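Local coordinates for phenolic acid decarboxylase (Sedimentibacter hydroxybenzoicus, PDB 7AE5) that catalyses the non-oxidative decarboxylation of vanillate and, reversibly, of 4-hydroxybenzoate and 3,4-dihydroxybenzoate, as a UbiD-family enzyme dependent on prenylated FMN and manganese, at the interface of chains A and B. Sequence-based numbering; all coordinates share one arbitrary frame. Chains: chain A/B, Phenolic acid decarboxylase.

Contact 1: the interface of chains A and B. Residues chain A 458-461; chain B 39, 134-135, 309.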
loop_
_atom_site.group_PDB
_atom_site.type_symbol
_atom_site.label_atom_id
_atom_site.label_comp_id
_atom_site.label_asym_id
_atom_site.label_seq_id
_atom_site.Cartn_x
_atom_site.Cartn_y
_atom_site.Cartn_z
ATOM N N LEU A 458 27.351 8.348 -20.322
ATOM C CA LEU A 458 28.686 8.810 -20.692
ATOM C C LEU A 458 29.637 7.619 -20.629
ATOM O O LEU A 458 30.331 7.380 -19.638
ATOM C CB LEU A 458 29.131 9.945 -19.779
ATOM C CG LEU A 458 28.330 11.242 -19.917
ATOM C CD1 LEU A 458 28.620 12.200 -18.775
ATOM C CD2 LEU A 458 28.625 11.900 -21.251
ATOM N N ASP A 459 29.655 6.854 -21.717
ATOM C CA ASP A 459 30.489 5.663 -21.774
ATOM C C ASP A 459 31.962 6.049 -21.650
ATOM O O ASP A 459 32.374 7.099 -22.159
ATOM C CB ASP A 459 30.244 4.901 -23.077
ATOM C CG ASP A 459 28.846 4.312 -23.154
ATOM O OD1 ASP A 459 28.275 3.990 -22.090
ATOM O OD2 ASP A 459 28.318 4.170 -24.278
ATOM N N PRO A 460 32.776 5.236 -20.981
ATOM C CA PRO A 460 34.177 5.607 -20.743
ATOM C C PRO A 460 34.949 5.713 -22.045
ATOM O O PRO A 460 34.705 4.945 -22.988
ATOM C CB PRO A 460 34.707 4.456 -19.872
ATOM C CG PRO A 460 33.773 3.317 -20.134
ATOM C CD PRO A 460 32.433 3.939 -20.375
ATOM N N PRO A 461 35.887 6.656 -22.134
ATOM C CA PRO A 461 36.630 6.850 -23.384
ATOM C C PRO A 461 37.469 5.634 -23.748
ATOM O O PRO A 461 37.763 4.769 -22.920
ATOM C CB PRO A 461 37.518 8.064 -23.085
ATOM C CG PRO A 461 36.839 8.767 -21.952
ATOM C CD PRO A 461 36.213 7.682 -21.130
ATOM N N ARG B 39 39.087 9.655 -16.797
ATOM C CA ARG B 39 38.242 8.546 -16.368
ATOM C C ARG B 39 39.046 7.514 -15.587
ATOM O O ARG B 39 38.560 6.958 -14.595
ATOM C CB ARG B 39 37.569 7.907 -17.584
ATOM C CG ARG B 39 36.726 6.680 -17.279
ATOM C CD ARG B 39 35.403 7.040 -16.634
ATOM N NE ARG B 39 35.482 6.986 -15.180
ATOM C CZ ARG B 39 34.492 7.322 -14.366
ATOM N NH1 ARG B 39 33.321 7.725 -14.831
ATOM N NH2 ARG B 39 34.681 7.247 -13.051
ATOM N N ILE B 134 36.270 15.827 -24.695
ATOM C CA ILE B 134 36.128 15.206 -23.385
ATOM C C ILE B 134 35.397 13.875 -23.495
ATOM O O ILE B 134 35.844 12.857 -22.955
ATOM C CB ILE B 134 35.413 16.168 -22.422
ATOM C CG1 ILE B 134 36.205 17.471 -22.304
ATOM C CG2 ILE B 134 35.228 15.516 -21.061
ATOM C CD1 ILE B 134 35.835 18.303 -21.105
ATOM N N ASN B 135 34.262 13.855 -24.186
ATOM C CA ASN B 135 33.523 12.623 -24.412
ATOM C C ASN B 135 33.223 12.479 -25.897
ATOM O O ASN B 135 33.104 13.470 -26.622
ATOM C CB ASN B 135 32.233 12.578 -23.580
ATOM C CG ASN B 135 32.494 12.202 -22.130
ATOM O OD1 ASN B 135 32.980 11.109 -21.840
ATOM N ND2 ASN B 135 32.180 13.111 -21.214
ATOM N N TYR B 309 37.201 16.195 -16.505
ATOM C CA TYR B 309 36.458 15.116 -17.138
ATOM C C TYR B 309 35.255 14.755 -16.277
ATOM O O TYR B 309 35.361 14.671 -15.050
ATOM C CB TYR B 309 37.329 13.874 -17.345
ATOM C CG TYR B 309 36.525 12.670 -17.784
ATOM C CD1 TYR B 309 36.151 12.511 -19.113
ATOM C CD2 TYR B 309 36.116 11.707 -16.869
ATOM C CE1 TYR B 309 35.405 11.420 -19.520
ATOM C CE2 TYR B 309 35.367 10.615 -17.267
ATOM C CZ TYR B 309 35.015 10.476 -18.594
ATOM O OH TYR B 309 34.272 9.390 -18.996
#
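A:Pro461 packs against B:Tyr309 and B:Arg39, and this is the tight end of a contact in which the extended C-terminal segment of chain A, residues 458 to 461, runs across the surface of chain B. The proline ring meets the phenol from the opposite direction and reaches its hydroxyl end: CD of A:Pro461 lies 3.4 Å from the hydroxyl oxygen OH of B:Tyr309. Its neighbour CG of A:Pro461 sits 3.9 Å from the ring carbon CE1 of B:Tyr309. Within chain B, the backbone carbonyl O of B:Ile134 lies in the plane of the phenol, at its edge. The first torsion of B:Tyr309, with CG anti to the backbone N (chi1 170°), sends the ring out toward the proline.

The same CD of A:Pro461 also meets the aliphatic root of B:Arg39, whose side chain crosses the proline at about a right angle, with CB of B:Arg39 3.8 Å away. The next methylene, CG of B:Arg39, also touches CB of A:Pro460 at 4.0 Å. Bends at chi2 (75°) and chi3 (-94°) then turn the guanidinium away from the two prolines, so that the arginine contributes its hydrocarbon part here.

Toward A:Leu458 the packing is looser. The leucine methyl CD2 rests 3.8 Å from the amide nitrogen ND2 of B:Asn135, the two side chains crossing almost perpendicularly, and A:Asp459 brings its backbone to the same asparagine while its carboxylate points away from B:Asn135.

The patch is thus a seat built, among these residues, from carbon contacts for a proline-stiffened strap. It probably guides the C-terminal segment of one subunit over its neighbour and helps hold two subunits of the hexamer together.

Contact 2: the interface of chains A and B. Residues chain A 467, 471; chain B 28, 36-37, 40, 51, 53.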
loop_
_atom_site.group_PDB
_atom_site.type_symbol
_atom_site.label_atom_id
_atom_site.label_comp_id
_atom_site.label_asym_id
_atom_site.label_seq_id
_atom_site.Cartn_x
_atom_site.Cartn_y
_atom_site.Cartn_z
ATOM N N TRP A 467 44.803 2.976 -19.534
ATOM C CA TRP A 467 45.300 4.140 -18.809
ATOM C C TRP A 467 45.244 3.937 -17.303
ATOM O O TRP A 467 46.073 4.498 -16.575
ATOM C CB TRP A 467 44.519 5.389 -19.210
ATOM C CG TRP A 467 45.184 6.134 -20.313
ATOM C CD1 TRP A 467 44.911 6.044 -21.647
ATOM C CD2 TRP A 467 46.267 7.060 -20.186
ATOM N NE1 TRP A 467 45.746 6.871 -22.357
ATOM C CE2 TRP A 467 46.590 7.506 -21.483
ATOM C CE3 TRP A 467 46.990 7.562 -19.101
ATOM C CZ2 TRP A 467 47.604 8.431 -21.725
ATOM C CZ3 TRP A 467 47.997 8.480 -19.342
ATOM C CH2 TRP A 467 48.294 8.904 -20.643
ATOM N N LEU A 471 48.680 4.567 -15.131
ATOM C CA LEU A 471 48.685 5.554 -14.057
ATOM C C LEU A 471 49.168 4.950 -12.741
ATOM O O LEU A 471 49.962 5.576 -12.028
ATOM C CB LEU A 471 47.297 6.171 -13.888
ATOM C CG LEU A 471 46.875 7.235 -14.908
ATOM C CD1 LEU A 471 45.477 7.758 -14.594
ATOM C CD2 LEU A 471 47.878 8.376 -14.958
ATOM N N VAL B 28 51.191 12.631 -25.544
ATOM C CA VAL B 28 49.913 11.960 -25.734
ATOM C C VAL B 28 49.113 12.727 -26.775
ATOM O O VAL B 28 49.303 13.930 -26.972
ATOM C CB VAL B 28 49.110 11.839 -24.418
ATOM C CG1 VAL B 28 49.853 10.969 -23.416
ATOM C CG2 VAL B 28 48.823 13.217 -23.840
ATOM N N ALA B 36 40.591 9.633 -21.376
ATOM C CA ALA B 36 40.728 8.301 -20.797
ATOM C C ALA B 36 41.519 8.347 -19.498
ATOM O O ALA B 36 41.227 7.600 -18.558
ATOM C CB ALA B 36 41.395 7.353 -21.794
ATOM N N ALA B 37 42.523 9.224 -19.424
ATOM C CA ALA B 37 43.293 9.352 -18.194
ATOM C C ALA B 37 42.477 10.006 -17.089
ATOM O O ALA B 37 42.673 9.693 -15.909
ATOM C CB ALA B 37 44.573 10.141 -18.452
ATOM N N ALA B 40 40.289 7.258 -16.008
ATOM C CA ALA B 40 41.110 6.263 -15.324
ATOM C C ALA B 40 41.536 6.742 -13.943
ATOM O O ALA B 40 41.567 5.954 -12.991
ATOM C CB ALA B 40 42.335 5.915 -16.168
ATOM N N VAL B 51 46.301 14.468 -12.695
ATOM C CA VAL B 51 47.154 13.968 -13.766
ATOM C C VAL B 51 47.611 15.154 -14.602
ATOM O O VAL B 51 46.782 15.872 -15.176
ATOM C CB VAL B 51 46.440 12.924 -14.637
ATOM C CG1 VAL B 51 47.189 12.733 -15.937
ATOM C CG2 VAL B 51 46.330 11.606 -13.895
ATOM N N PHE B 53 49.711 16.400 -17.794
ATOM C CA PHE B 53 50.315 16.080 -19.083
ATOM C C PHE B 53 51.246 17.214 -19.484
ATOM O O PHE B 53 50.804 18.356 -19.634
ATOM C CB PHE B 53 49.258 15.876 -20.169
ATOM C CG PHE B 53 48.275 14.785 -19.875
ATOM C CD1 PHE B 53 47.121 15.049 -19.159
ATOM C CD2 PHE B 53 48.496 13.497 -20.329
ATOM C CE1 PHE B 53 46.208 14.055 -18.901
ATOM C CE2 PHE B 53 47.589 12.496 -20.069
ATOM C CZ PHE B 53 46.444 12.777 -19.354
#
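At the apolar centre the indole of A:Trp467, on helix 464-475, lies against helix 30-43 of chain B. The methyl CB of B:Ala37 sits over one face of the six-membered ring, 4.0 Å from its centroid and displaced toward the rim, in a CH-pi contact that comes nearest at CE3. Around this methyl the indole is bordered by other apolar groups. The far corner CH2 points at the edge of the B:Phe53 ring, 3.7 Å from CE2, and lies in the plane of that ring; the B:Ala37 methyl lies in the same plane, so tryptophan and alanine share one phenyl rim. B:Val28 comes in at an oblique angle and sets CG1 in the indole plane, 3.8 Å from CZ2. That methyl is anti to the carbonyl carbon (chi1 -64°), the position that turns it to the indole edge.

On the pyrrole side, CD1 of A:Trp467 touches CB of B:Ala36 at 3.8 Å, while the methyl of B:Ala40 packs against CB and the backbone of the tryptophan. The small side chains of B:Ala36, B:Ala37 and B:Ala40 probably let the two helices approach closely. Were A:Trp467 replaced by an alanine, a gap would probably open between B:Ala37, B:Phe53 and B:Val28, and the B:Ala37 methyl would lose its aromatic partner.

One turn further along, A:Leu471 extends the apolar surface, its CD2 meeting CG2 of B:Val51 tip to tip at 3.7 Å. This knob-like packing of the C-terminal helix probably helps to fasten chain A to its neighbour in the hexamer. Farther out a polar backbone atom joins the packing, the carbonyl O of B:Ala37 lying 3.7 Å from the methyl CD1 of A:Leu471.

Contact 1 and contact 2 lie about 12 Å apart, measured between the centres of their C-alpha atoms, and both use the C-terminal region of chain A. Helix 30-43 of chain B serves both, with B:Arg39 in contact 1 and the alanines in contact 2. In chain A the segment of contact 1 is followed within a few residues by helix 464-475 of contact 2. Two-fold symmetry repeats the pair with the chains exchanged, making a reciprocal tail swap that probably supports the homohexamer. Contact 1 is centred about 43 Å from A:Glu278 and contact 2 about 20 Å from B:Glu278, the probable proton donor, so neither patch appears to take a direct part in catalysis.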